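Local coordinates for putative hyaluronoglucosaminidase (Clostridium perfringens, PDB 6PWI), which probably acts as a hexosaminidase of glycoside hydrolase family 84, secreted and wall-attached, this chain being its N-terminal, catalytic and helical part, at residues 105-108 against 109-113; 235-238 against 239-242; 525-528 against 529-533; 586-589 against 590-593; 612-615 against 616-620. All blocks are in the same frame, centred on the assembly; numbering follows the deposited sequence.

Contact 1: 105-108 against 109-113; sequences GVVD and KYFTD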
# COMPACT_ATOMS: atom_id res chain seq x y z
N GLY A 105 -26.79 22.04 6.93
CA GLY A 105 -27.58 21.38 5.92
C GLY A 105 -28.49 20.33 6.55
O GLY A 105 -28.45 20.09 7.77
N VAL A 106 -29.30 19.69 5.70
CA VAL A 106 -30.31 18.75 6.13
C VAL A 106 -29.67 17.64 6.97
O VAL A 106 -30.21 17.27 8.02
CB VAL A 106 -31.08 18.18 4.91
CG1 VAL A 106 -32.06 17.09 5.31
CG2 VAL A 106 -31.78 19.29 4.13
N VAL A 107 -28.52 17.13 6.51
CA VAL A 107 -27.91 15.98 7.15
C VAL A 107 -27.21 16.42 8.44
O VAL A 107 -27.25 15.70 9.44
CB VAL A 107 -26.95 15.22 6.21
CG1 VAL A 107 -26.38 13.99 6.89
CG2 VAL A 107 -27.63 14.85 4.90
N ASP A 108 -26.58 17.59 8.42
CA ASP A 108 -25.98 18.15 9.62
C ASP A 108 -27.07 18.30 10.68
O ASP A 108 -26.87 17.94 11.84
CB ASP A 108 -25.24 19.46 9.34
CG ASP A 108 -24.55 20.05 10.56
OD1 ASP A 108 -24.05 19.27 11.40
OD2 ASP A 108 -24.51 21.29 10.67
N LYS A 109 -28.23 18.80 10.24
CA LYS A 109 -29.38 19.03 11.10
C LYS A 109 -29.84 17.71 11.72
O LYS A 109 -30.07 17.64 12.93
CB LYS A 109 -30.51 19.67 10.28
CG LYS A 109 -31.65 20.26 11.09
CD LYS A 109 -32.44 21.29 10.31
CE LYS A 109 -33.41 22.06 11.18
NZ LYS A 109 -34.42 21.14 11.77
N TYR A 110 -29.96 16.66 10.89
CA TYR A 110 -30.40 15.36 11.36
C TYR A 110 -29.50 14.87 12.50
O TYR A 110 -30.00 14.33 13.48
CB TYR A 110 -30.54 14.36 10.21
CG TYR A 110 -30.58 12.92 10.64
CD1 TYR A 110 -31.77 12.30 11.00
CD2 TYR A 110 -29.41 12.17 10.71
CE1 TYR A 110 -31.80 10.98 11.41
CE2 TYR A 110 -29.43 10.85 11.12
CZ TYR A 110 -30.62 10.25 11.48
OH TYR A 110 -30.61 8.95 11.88
N PHE A 111 -28.18 15.06 12.37
CA PHE A 111 -27.26 14.58 13.39
C PHE A 111 -27.39 15.41 14.67
O PHE A 111 -27.38 14.85 15.76
CB PHE A 111 -25.81 14.57 12.89
CG PHE A 111 -25.42 13.31 12.15
CD1 PHE A 111 -24.84 12.25 12.82
CD2 PHE A 111 -25.65 13.19 10.79
CE1 PHE A 111 -24.49 11.09 12.14
CE2 PHE A 111 -25.30 12.03 10.11
CZ PHE A 111 -24.72 10.99 10.78
N THR A 112 -27.50 16.73 14.52
CA THR A 112 -27.69 17.63 15.64
C THR A 112 -28.99 17.31 16.38
O THR A 112 -28.98 17.13 17.60
CB THR A 112 -27.63 19.09 15.18
OG1 THR A 112 -26.30 19.31 14.70
CG2 THR A 112 -27.97 20.07 16.29
N ASP A 113 -30.10 17.24 15.63
CA ASP A 113 -31.43 17.14 16.19
C ASP A 113 -31.62 15.80 16.90
O ASP A 113 -32.38 15.72 17.86
CB ASP A 113 -32.52 17.33 15.13
CG ASP A 113 -32.77 18.76 14.70
OD1 ASP A 113 -32.16 19.69 15.29
OD2 ASP A 113 -33.57 18.95 13.76
O HOH W 1 -23.36 18.13 13.78
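Val107 and Phe111, one helical turn apart, run side by side and point the same way, the methyl CG1 of Val107 resting 3.9 Å from CE2 of the Phe111 ring. CG1 reaches this place because it stands anti to the backbone N (chi1 -177°) and follows the helix forward. The ring is turned so that its edge, not a face, meets the carbonyl of Val107: Val107 O lies in the ring plane, 3.3 Å from Phe111 CD2. The backbone N of Phe111 donates to the same oxygen, Val107 O, at 3.1 Å. This is the first part of helix 106-114, with Gly105 as N-cap, in the N-terminal alpha/beta domain. Phe111 faces the mixed sheet, touching Val129 and Ser131 on strand 127-133 and Ala138 and Leu140 on strand 136-141. Another flank of the helix is polar. Asp108 and Thr112 meet there through a water that lies 2.7 Å from Asp108 OD1 and makes a weak bond of 3.3 Å to Thr112 OG1. The other carboxylate oxygen of Asp108, OD2, accepts the amide of Glu104, which ties the aspartate to the loop just ahead of the helix. On the exposed flank Lys109 runs out straight, then bends at its last torsion (chi4 -63°) to bring NZ 3.1 Å from Asp113 OD2, a salt bridge on the syn lone pair.

Contact 2: 235-238 against 239-242; sequences AEIK and EMVD
Val241 N donates to Ile237 O at 2.8 Å and Asp242 N to Lys238 O at 3.0 Å, whereas Met240 N is only weakly bonded to Glu236 O. Two faces of the helix carry the side-chain contacts. On the buried one, Ile237 and Val241 meet methyl to methyl, CG2 to CG2 at 3.9 Å. The Ile237 methyl leans toward the next turn, being anti to the backbone N, while the Val241 methyl lies beside its own N and reaches back over the carbonyl of Ile237. Met240 doubles back as well: its chain turns at chi3 (-83°), which lays CE against the backbone, 3.9 Å from Ile237 CA and 4.4 Å from Ile237 CG1. On the exposed face Lys238 and Asp242 cross obliquely. The lysine runs outward from the helix, and a bend at its last torsion (chi4 35°) turns Lys238 NZ forward to a salt bridge with Asp242 OD2 at 3.0 Å. Asp242 OD1 stays farther from Lys238 NZ, at 3.7 Å, leaving the ion pair one-sided. Glu239 keeps its CG near Ala235 O but sends OE1 away to a salt bridge with Lys197 of helix 193-204, the helix that also receives Met240. Ile237, Met240 and Val241 all touch Phe251 of strand 250-255. This amphipathic stretch of helix is part of the beta-alpha-beta crossover of strand 210-213, helix 231-247 and strand 250-255, one of the repeating steps of the (beta/alpha)8 barrel that forms the catalytic domain of family 84 enzymes.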
# COMPACT_ATOMS: atom_id res chain seq x y z
N ALA A 235 -2.53 13.53 -22.02
CA ALA A 235 -3.87 12.96 -22.06
C ALA A 235 -3.90 11.65 -21.28
O ALA A 235 -4.93 11.28 -20.71
CB ALA A 235 -4.31 12.76 -23.49
N GLU A 236 -2.75 10.96 -21.25
CA GLU A 236 -2.61 9.73 -20.49
C GLU A 236 -2.62 10.06 -19.00
O GLU A 236 -3.26 9.35 -18.22
CB GLU A 236 -1.32 8.99 -20.85
CG GLU A 236 -1.39 8.27 -22.18
CD GLU A 236 -0.05 7.77 -22.69
OE1 GLU A 236 0.89 7.60 -21.86
OE2 GLU A 236 0.06 7.54 -23.91
N ILE A 237 -1.92 11.14 -18.63
CA ILE A 237 -1.88 11.61 -17.25
C ILE A 237 -3.30 11.96 -16.81
O ILE A 237 -3.72 11.56 -15.72
CB ILE A 237 -0.88 12.78 -17.08
CG1 ILE A 237 0.57 12.29 -17.16
CG2 ILE A 237 -1.15 13.55 -15.79
CD1 ILE A 237 1.60 13.40 -17.21
N LYS A 238 -4.05 12.67 -17.66
CA LYS A 238 -5.39 13.11 -17.30
C LYS A 238 -6.30 11.92 -17.01
O LYS A 238 -7.17 12.01 -16.14
CB LYS A 238 -5.97 14.10 -18.31
CG LYS A 238 -7.49 14.23 -18.28
CD LYS A 238 -8.00 15.56 -18.76
CE LYS A 238 -9.45 15.54 -19.19
NZ LYS A 238 -10.26 14.61 -18.37
N GLU A 239 -6.12 10.81 -17.72
CA GLU A 239 -6.91 9.62 -17.45
C GLU A 239 -6.60 9.09 -16.05
O GLU A 239 -7.51 8.65 -15.34
CB GLU A 239 -6.68 8.54 -18.50
CG GLU A 239 -7.55 8.69 -19.73
CD GLU A 239 -7.34 7.60 -20.78
OE1 GLU A 239 -6.49 6.72 -20.56
OE2 GLU A 239 -8.04 7.64 -21.82
N MET A 240 -5.33 9.13 -15.65
CA MET A 240 -4.92 8.65 -14.34
C MET A 240 -5.42 9.59 -13.25
O MET A 240 -5.86 9.13 -12.20
CB MET A 240 -3.40 8.47 -14.24
CG MET A 240 -2.92 7.30 -15.05
SD MET A 240 -1.16 6.98 -14.87
CE MET A 240 -0.45 8.13 -16.05
N VAL A 241 -5.37 10.90 -13.52
CA VAL A 241 -5.81 11.91 -12.57
C VAL A 241 -7.31 11.74 -12.31
O VAL A 241 -7.78 11.90 -11.18
CB VAL A 241 -5.44 13.32 -13.06
CG1 VAL A 241 -6.14 14.41 -12.26
CG2 VAL A 241 -3.93 13.54 -13.06
N ASP A 242 -8.06 11.40 -13.36
CA ASP A 242 -9.49 11.20 -13.23
C ASP A 242 -9.78 10.00 -12.33
O ASP A 242 -10.70 10.06 -11.51
CB ASP A 242 -10.17 11.07 -14.60
CG ASP A 242 -10.30 12.37 -15.40
OD1 ASP A 242 -10.06 13.48 -14.82
OD2 ASP A 242 -10.65 12.27 -16.60

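Contact 3: 525-528 against 529-533; sequences EILD and ATNNF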
# COMPACT_ATOMS: atom_id res chain seq x y z
N GLU A 525 0.35 -28.92 0.12
CA GLU A 525 -0.48 -27.72 0.13
C GLU A 525 0.17 -26.62 -0.71
O GLU A 525 -0.51 -25.93 -1.46
CB GLU A 525 -0.74 -27.29 1.57
CG GLU A 525 -1.46 -25.95 1.67
CD GLU A 525 -2.00 -25.63 3.05
OE1 GLU A 525 -1.40 -24.77 3.73
OE2 GLU A 525 -3.03 -26.24 3.43
N ILE A 526 1.50 -26.45 -0.57
CA ILE A 526 2.22 -25.47 -1.37
C ILE A 526 2.06 -25.84 -2.84
O ILE A 526 1.69 -25.00 -3.66
CB ILE A 526 3.70 -25.38 -0.96
CG1 ILE A 526 3.86 -24.83 0.46
CG2 ILE A 526 4.50 -24.57 -1.97
CD1 ILE A 526 5.25 -24.97 1.02
N LEU A 527 2.32 -27.12 -3.17
CA LEU A 527 2.31 -27.59 -4.54
C LEU A 527 0.92 -27.39 -5.16
O LEU A 527 0.81 -26.91 -6.29
CB LEU A 527 2.73 -29.06 -4.58
CG LEU A 527 2.67 -29.72 -5.95
CD1 LEU A 527 3.62 -29.04 -6.93
CD2 LEU A 527 2.99 -31.20 -5.86
N ASP A 528 -0.13 -27.74 -4.40
CA ASP A 528 -1.49 -27.61 -4.89
C ASP A 528 -1.80 -26.15 -5.20
O ASP A 528 -2.45 -25.84 -6.20
CB ASP A 528 -2.50 -28.22 -3.91
CG ASP A 528 -2.51 -29.74 -3.91
OD1 ASP A 528 -2.10 -30.34 -4.94
OD2 ASP A 528 -2.93 -30.33 -2.89
N ALA A 529 -1.33 -25.25 -4.33
CA ALA A 529 -1.53 -23.82 -4.51
C ALA A 529 -0.92 -23.37 -5.84
O ALA A 529 -1.52 -22.60 -6.57
CB ALA A 529 -0.96 -23.07 -3.33
N THR A 530 0.28 -23.88 -6.16
CA THR A 530 0.97 -23.46 -7.36
C THR A 530 0.30 -24.06 -8.61
O THR A 530 0.56 -23.60 -9.72
CB THR A 530 2.46 -23.84 -7.34
OG1 THR A 530 2.58 -25.26 -7.47
CG2 THR A 530 3.20 -23.33 -6.12
N ASN A 531 -0.53 -25.08 -8.41
CA ASN A 531 -1.17 -25.76 -9.53
C ASN A 531 -2.61 -25.27 -9.74
O ASN A 531 -3.14 -25.36 -10.84
CB ASN A 531 -1.08 -27.29 -9.43
CG ASN A 531 0.30 -27.84 -9.73
OD1 ASN A 531 1.04 -27.29 -10.55
ND2 ASN A 531 0.66 -28.92 -9.08
N ASN A 532 -3.23 -24.72 -8.69
CA ASN A 532 -4.64 -24.36 -8.76
C ASN A 532 -4.81 -22.86 -9.00
O ASN A 532 -5.91 -22.42 -9.34
CB ASN A 532 -5.40 -24.76 -7.50
CG ASN A 532 -5.45 -26.25 -7.29
OD1 ASN A 532 -5.53 -27.00 -8.26
ND2 ASN A 532 -5.38 -26.70 -6.05
N PHE A 533 -3.74 -22.09 -8.81
CA PHE A 533 -3.86 -20.64 -8.76
C PHE A 533 -4.38 -20.08 -10.08
O PHE A 533 -5.36 -19.34 -10.09
CB PHE A 533 -2.55 -19.98 -8.32
CG PHE A 533 -2.55 -18.48 -8.44
CD1 PHE A 533 -3.25 -17.69 -7.53
CD2 PHE A 533 -1.85 -17.86 -9.46
CE1 PHE A 533 -3.24 -16.31 -7.64
CE2 PHE A 533 -1.85 -16.47 -9.57
CZ PHE A 533 -2.54 -15.70 -8.66
O HOH W 2 -0.80 -30.34 -7.20
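Asn531 reaches back along helix 513-536 toward Leu527, in the helical region that follows the catalytic barrel. Its CB starts 3.7 Å from Leu527 O, and CG, set beside its own backbone N (chi1 -74°), stays close to the same carbonyl. At the tip the amide splits its tasks. OD1 turns to helix 540-572 and accepts NE of Arg554, while Asn531 ND2 passes 3.7 Å from Leu527 CD1 and gives a hydrogen to a water. One side of the amide is bonded to the arginine and the other to the water, which is consistent with a fixed rotation of the group. Leu527 O itself is gripped mainly by Thr530, whose OG1 occupies the crowded position between backbone N and carbonyl carbon (chi1 71°) and donates at 2.7 Å. The backbone N of Asn531 adds only a weak bond to that oxygen. Asn531 N makes its straighter bond to Asp528 O, 3.0 Å away and 139° at the hydrogen, though it stands well above that carbonyl's plane; a three-residue bond is thereby mixed in among the four-residue ones. Asn532 N, in turn, bonds weakly to Asp528 O. On the buried side, Ala529 and Thr530 lie against Phe473 of helix 467-475, Ile526 meets Leu553 of helix 540-572, and Phe533 stacks edge-to-face on Phe473. Back on the outer side, the water that accepts from Asn531 ND2 at 2.8 Å donates to Asp528 OD1 at 2.6 Å.

Contact 4: 586-589 against 590-593; sequences EEEY and TASR
Tyr589 O is held by two donors from one residue: Ser592 OG at 2.6 Å and, weakly, Ser592 N at 3.1 Å. The hydroxyl swings back onto this carbonyl because OG sits between the backbone N and carbonyl carbon of Ser592 (chi1 82°). This lies near the C-terminal end of helix 575-591, in the helical domain. Ser592 N also keeps a helical bond of 2.9 Å to Glu588 O. The phenol of Tyr589 extends forward along the helix and packs on helix 613-623, and Arg593 comes across it: Arg593 CD makes an off-centre CH-pi contact, 4.3 Å from the centroid of the Tyr589 ring and 30° from the ring normal. Bent at chi3, the arginine chain leaves its guanidinium tilted by 30° against the ring plane, with Arg593 NH1 3.9 Å from Tyr589 OH. Glu607 offers NH1 a long, weak ion pair. Ser592 and Ala591 pack on Asp555 of helix 540-572, and Glu588 packs on Ser559 of the same helix. One water joins the two side-chain ends, 3.0 Å from Tyr589 OH and, in the plane of the guanidinium at its edge, accepting from Arg593 NH1 at 2.9 Å.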
# COMPACT_ATOMS: atom_id res chain seq x y z
N GLU A 586 17.18 -33.57 -7.24
CA GLU A 586 18.22 -32.75 -7.83
C GLU A 586 17.70 -32.03 -9.07
O GLU A 586 18.08 -30.89 -9.32
CB GLU A 586 19.40 -33.62 -8.27
CG GLU A 586 20.33 -34.03 -7.15
CD GLU A 586 21.34 -35.06 -7.66
OE1 GLU A 586 20.92 -36.20 -7.92
OE2 GLU A 586 22.52 -34.71 -7.83
N GLU A 587 16.87 -32.72 -9.87
CA GLU A 587 16.39 -32.20 -11.14
C GLU A 587 15.40 -31.07 -10.90
O GLU A 587 15.40 -30.08 -11.62
CB GLU A 587 15.77 -33.29 -12.01
CG GLU A 587 16.78 -34.28 -12.57
CD GLU A 587 16.22 -35.57 -13.17
OE1 GLU A 587 15.00 -35.83 -13.01
OE2 GLU A 587 17.00 -36.31 -13.80
N GLU A 588 14.57 -31.22 -9.86
CA GLU A 588 13.57 -30.23 -9.52
C GLU A 588 14.23 -28.97 -8.97
O GLU A 588 13.81 -27.86 -9.32
CB GLU A 588 12.52 -30.80 -8.57
CG GLU A 588 11.71 -31.94 -9.17
CD GLU A 588 10.74 -31.59 -10.29
OE1 GLU A 588 10.83 -30.46 -10.85
OE2 GLU A 588 9.89 -32.45 -10.61
N TYR A 589 15.27 -29.12 -8.14
CA TYR A 589 15.96 -27.95 -7.65
C TYR A 589 16.55 -27.17 -8.82
O TYR A 589 16.42 -25.94 -8.86
CB TYR A 589 17.01 -28.27 -6.58
CG TYR A 589 17.75 -27.04 -6.10
CD1 TYR A 589 17.08 -26.04 -5.40
CD2 TYR A 589 19.09 -26.83 -6.38
CE1 TYR A 589 17.72 -24.89 -4.98
CE2 TYR A 589 19.75 -25.69 -5.96
CZ TYR A 589 19.06 -24.71 -5.26
OH TYR A 589 19.69 -23.58 -4.82
N THR A 590 17.18 -27.87 -9.77
CA THR A 590 17.75 -27.20 -10.93
C THR A 590 16.65 -26.46 -11.69
O THR A 590 16.82 -25.30 -12.05
CB THR A 590 18.60 -28.13 -11.79
OG1 THR A 590 19.81 -28.27 -11.05
CG2 THR A 590 18.95 -27.55 -13.15
N ALA A 591 15.52 -27.15 -11.90
CA ALA A 591 14.34 -26.61 -12.57
C ALA A 591 13.88 -25.31 -11.91
O ALA A 591 13.51 -24.36 -12.59
CB ALA A 591 13.24 -27.65 -12.57
N SER A 592 13.92 -25.27 -10.57
CA SER A 592 13.43 -24.12 -9.83
C SER A 592 14.24 -22.87 -10.18
O SER A 592 13.79 -21.76 -9.91
CB SER A 592 13.45 -24.39 -8.35
OG SER A 592 14.76 -24.19 -7.82
N ARG A 593 15.42 -23.06 -10.79
CA ARG A 593 16.34 -21.96 -11.06
C ARG A 593 16.32 -21.60 -12.55
O ARG A 593 17.15 -20.82 -13.01
CB ARG A 593 17.76 -22.33 -10.63
CG ARG A 593 17.96 -22.38 -9.13
CD ARG A 593 19.28 -23.03 -8.74
NE ARG A 593 20.47 -22.31 -9.19
CZ ARG A 593 21.05 -21.30 -8.54
NH1 ARG A 593 20.55 -20.84 -7.40
NH2 ARG A 593 22.13 -20.73 -9.04
O HOH W 3 18.08 -21.34 -5.94

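Contact 5: 612-615 against 616-620; sequences HLIP and FIKDL
Ile614 and Lys618 lie side by side, pointing the same way, with Ile614 CG2 3.9 Å from Lys618 CE. Extended from CG onward, the lysine chain carries CD and CE alongside the methyl. Ile614 is buried and Lys618 is the exposed partner, and Tyr589 of helix 575-591 lies against both. The inward flank is far more enclosed, with Leu613, Phe616 and Ile617 all buried. There Leu620 CD1 covers one face of the Phe616 ring, 3.6 Å above its plane and toward the rim. This is the opening of helix 613-623, with His612 as N-cap, and it fits among other helices of the C-terminal helical domain. Phe616 reaches Ile499 and Phe502 of helix 496-507 and Ile519 and Tyr523 of helix 513-536, while Leu613 and Ile617 meet Leu553 and Leu556 of helix 540-572. Pro615 falls in the first turn, where a residue without an N-H forfeits no regular helical bond; its own carbonyl oxygen, Pro615 O, accepts Asp619 N at 2.9 Å. Away from the interior, Asp619 is partly exposed, its carboxylate lying near the same carbonyl without bonding to it.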
# COMPACT_ATOMS: atom_id res chain seq x y z
N HIS A 612 14.08 -20.39 4.17
CA HIS A 612 14.02 -21.70 4.80
C HIS A 612 13.83 -22.82 3.77
O HIS A 612 14.36 -23.91 4.00
CB HIS A 612 12.98 -21.74 5.93
CG HIS A 612 13.33 -20.84 7.06
ND1 HIS A 612 14.44 -21.05 7.85
CD2 HIS A 612 12.73 -19.72 7.53
CE1 HIS A 612 14.52 -20.09 8.76
NE2 HIS A 612 13.47 -19.27 8.59
N LEU A 613 13.11 -22.56 2.67
CA LEU A 613 12.73 -23.63 1.76
C LEU A 613 13.97 -24.19 1.07
O LEU A 613 14.18 -25.41 1.03
CB LEU A 613 11.69 -23.16 0.73
CG LEU A 613 10.33 -22.71 1.26
CD1 LEU A 613 9.28 -22.76 0.16
CD2 LEU A 613 9.87 -23.52 2.46
N ILE A 614 14.80 -23.30 0.51
CA ILE A 614 15.99 -23.72 -0.22
C ILE A 614 17.01 -24.33 0.75
O ILE A 614 17.55 -25.41 0.47
CB ILE A 614 16.54 -22.58 -1.11
CG1 ILE A 614 15.60 -22.32 -2.29
CG2 ILE A 614 17.95 -22.88 -1.59
CD1 ILE A 614 15.87 -21.02 -3.02
N PRO A 615 17.32 -23.69 1.91
CA PRO A 615 18.23 -24.28 2.89
C PRO A 615 17.86 -25.71 3.29
O PRO A 615 18.74 -26.54 3.48
CB PRO A 615 18.15 -23.30 4.07
CG PRO A 615 17.86 -21.97 3.40
CD PRO A 615 16.89 -22.33 2.29
N PHE A 616 16.55 -25.99 3.38
CA PHE A 616 16.06 -27.31 3.74
C PHE A 616 16.41 -28.31 2.64
O PHE A 616 16.87 -29.42 2.93
CB PHE A 616 14.56 -27.26 4.02
CG PHE A 616 13.94 -28.57 4.44
CD1 PHE A 616 14.56 -29.39 5.36
CD2 PHE A 616 12.71 -28.96 3.92
CE1 PHE A 616 13.97 -30.59 5.75
CE2 PHE A 616 12.11 -30.15 4.32
CZ PHE A 616 12.75 -30.97 5.23
N ILE A 617 16.16 -27.93 1.38
CA ILE A 617 16.47 -28.75 0.23
C ILE A 617 17.96 -29.10 0.25
O ILE A 617 18.35 -30.22 -0.06
CB ILE A 617 16.07 -28.04 -1.07
CG1 ILE A 617 14.55 -27.98 -1.25
CG2 ILE A 617 16.74 -28.66 -2.29
CD1 ILE A 617 14.11 -27.23 -2.49
N LYS A 618 18.79 -28.10 0.60
CA LYS A 618 20.23 -28.29 0.59
C LYS A 618 20.63 -29.24 1.71
O LYS A 618 21.47 -30.12 1.52
CB LYS A 618 20.95 -26.93 0.66
CG LYS A 618 21.01 -26.18 -0.66
CD LYS A 618 21.46 -24.75 -0.50
CE LYS A 618 21.64 -24.03 -1.81
NZ LYS A 618 22.08 -22.62 -1.59
N ASP A 619 20.01 -29.05 2.88
CA ASP A 619 20.22 -29.88 4.05
C ASP A 619 19.86 -31.33 3.74
O ASP A 619 20.64 -32.23 4.01
CB ASP A 619 19.41 -29.36 5.24
CG ASP A 619 20.18 -28.42 6.16
OD1 ASP A 619 21.41 -28.27 5.95
OD2 ASP A 619 19.55 -27.86 7.10
N LEU A 620 18.66 -31.55 3.17
CA LEU A 620 18.21 -32.90 2.86
C LEU A 620 19.23 -33.58 1.95
O LEU A 620 19.54 -34.75 2.15
CB LEU A 620 16.84 -32.85 2.20
CG LEU A 620 15.65 -32.70 3.15
CD1 LEU A 620 14.38 -32.36 2.38
CD2 LEU A 620 15.46 -33.96 3.97

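Overall arrangement
All five contacts lie within single helices, between residues about one turn apart, none of them at the predicted proton donor Asp299, and they sample three parts of the chain. Contact 1 backs the sheet of the N-terminal domain, contact 2 a barrel strand, their centres about 37 Å apart; both set a buried hydrophobic flank against an outer flank carrying a lysine-aspartate salt bridge. Contacts 3, 4 and 5 cluster in the helical region, each packing on helix 540-572. Contact 5 is the most buried and mainly apolar, contact 4 a surface turn, and contact 3 intermediate. Contacts 3 and 4 share a hydroxyl-to-carbonyl bond three residues back. Contacts 4 and 5 touch directly, where Tyr589 meets Ile614, Ile617 and Lys618.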